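Local structure of putative uncharacterized protein (3RJ2) at residues 101-104 with 109-112. The protein binds histone H3 and is encoded by Singapore grouper iridovirus, consistent with a role at host chromatin. Numbering follows the deposited sequence.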
loop_
_atom_site.group_PDB
_atom_site.type_symbol
_atom_site.label_atom_id
_atom_site.label_comp_id
_atom_site.label_asym_id
_atom_site.label_seq_id
_atom_site.Cartn_x
_atom_site.Cartn_y
_atom_site.Cartn_z
ATOM N N ILE A 101 1.534 -3.206 -8.937
ATOM C CA ILE A 101 0.411 -4.081 -9.265
ATOM C C ILE A 101 0.295 -4.240 -10.784
ATOM O O ILE A 101 -0.479 -5.071 -11.266
ATOM C CB ILE A 101 -0.926 -3.589 -8.661
ATOM C CG1 ILE A 101 -1.978 -4.715 -8.715
ATOM C CG2 ILE A 101 -1.410 -2.324 -9.378
ATOM C CD1 ILE A 101 -3.015 -4.663 -7.643
ATOM N N ASN A 102 1.061 -3.436 -11.529
ATOM C CA ASN A 102 1.176 -3.603 -12.988
ATOM C C ASN A 102 1.871 -4.906 -13.347
ATOM O O ASN A 102 1.673 -5.423 -14.443
ATOM C CB ASN A 102 1.837 -2.403 -13.690
ATOM C CG ASN A 102 3.219 -2.105 -13.181
ATOM O OD1 ASN A 102 4.211 -2.244 -13.916
ATOM N ND2 ASN A 102 3.311 -1.683 -11.930
ATOM N N VAL A 103 2.674 -5.417 -12.410
ATOM C CA VAL A 103 3.351 -6.703 -12.532
ATOM C C VAL A 103 2.585 -7.826 -11.794
ATOM O O VAL A 103 2.181 -8.803 -12.413
ATOM C CB VAL A 103 4.806 -6.603 -12.018
ATOM C CG1 VAL A 103 5.461 -7.983 -11.905
ATOM C CG2 VAL A 103 5.639 -5.687 -12.936
ATOM N N SER A 104 2.358 -7.657 -10.489
ATOM C CA SER A 104 1.805 -8.715 -9.643
ATOM C C SER A 104 0.366 -9.131 -9.962
ATOM O O SER A 104 -0.031 -10.257 -9.658
ATOM C CB SER A 104 1.922 -8.344 -8.157
ATOM O OG SER A 104 1.076 -7.270 -7.804
ATOM N N GLY A 109 2.635 -14.637 -8.693
ATOM C CA GLY A 109 3.828 -15.380 -8.275
ATOM C C GLY A 109 5.088 -14.532 -8.093
ATOM O O GLY A 109 6.058 -14.997 -7.489
ATOM N N ASP A 110 5.077 -13.305 -8.622
ATOM C CA ASP A 110 6.213 -12.376 -8.520
ATOM C C ASP A 110 6.256 -11.622 -7.167
ATOM O O ASP A 110 7.254 -10.980 -6.846
ATOM C CB ASP A 110 6.210 -11.371 -9.700
ATOM C CG ASP A 110 6.648 -12.008 -11.059
ATOM O OD1 ASP A 110 6.901 -13.237 -11.155
ATOM O OD2 ASP A 110 6.724 -11.256 -12.056
ATOM N N VAL A 111 5.171 -11.682 -6.391
ATOM C CA VAL A 111 5.162 -11.109 -5.041
ATOM C C VAL A 111 5.872 -12.067 -4.097
ATOM O O VAL A 111 5.471 -13.220 -3.981
ATOM C CB VAL A 111 3.728 -10.910 -4.487
ATOM C CG1 VAL A 111 3.782 -10.308 -3.081
ATOM C CG2 VAL A 111 2.906 -10.046 -5.393
ATOM N N HIS A 112 6.913 -11.600 -3.415
ATOM C CA HIS A 112 7.593 -12.450 -2.430
ATOM C C HIS A 112 7.666 -11.893 -1.025
ATOM O O HIS A 112 8.210 -12.541 -0.131
ATOM C CB HIS A 112 8.990 -12.870 -2.911
ATOM C CG HIS A 112 8.958 -13.974 -3.924
ATOM N ND1 HIS A 112 9.901 -14.101 -4.919
ATOM C CD2 HIS A 112 8.071 -14.980 -4.113
ATOM C CE1 HIS A 112 9.607 -15.149 -5.665
ATOM N NE2 HIS A 112 8.497 -15.696 -5.200
#
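Two side-chain pairs, Ser104 with Val111 and Val103 with Asp110, join the short helix 101-104 to the 3-10 segment at 109-110 and the residues that follow, and they illustrate how a loop that doubles back can be closed by a few van der Waals contacts. On the buried side, CB of Ser104 lies 3.4 Å from CG2 of Val111, closer than two carbons usually pack. The hydroxyl is turned between the backbone N and the carbonyl carbon (chi1 69°), and OG of Ser104 stays farther from CG2 of Val111, at 4.1 Å; the serine thus meets the valine mainly through its methylene. In Val111 a chi1 of -180° leaves CG2 beside the backbone N and anti to the carbonyl carbon, and this is the methyl that meets Ser104.

At the more open edge the side chains of Val103 and Asp110 run roughly perpendicular to each other. One methyl, CG1 of Val103, does the touching: it approaches OD2 of Asp110 at 3.5 Å and CB of Asp110 at 4.1 Å, a van der Waals contact without polar pairing. Of the CA atoms, those of Ser104 and Asp110 are nearest, 5.8 Å apart.

Cys31 of strand 31-37 touches Val103, Ser104 and Val111, while Phe131 of helix 128-136 packs on both Ser104 and Val111. The contact lies within the connection from strand 94-98 to strand 111-116, two strands that flank strand 31-37 in the mixed sheet.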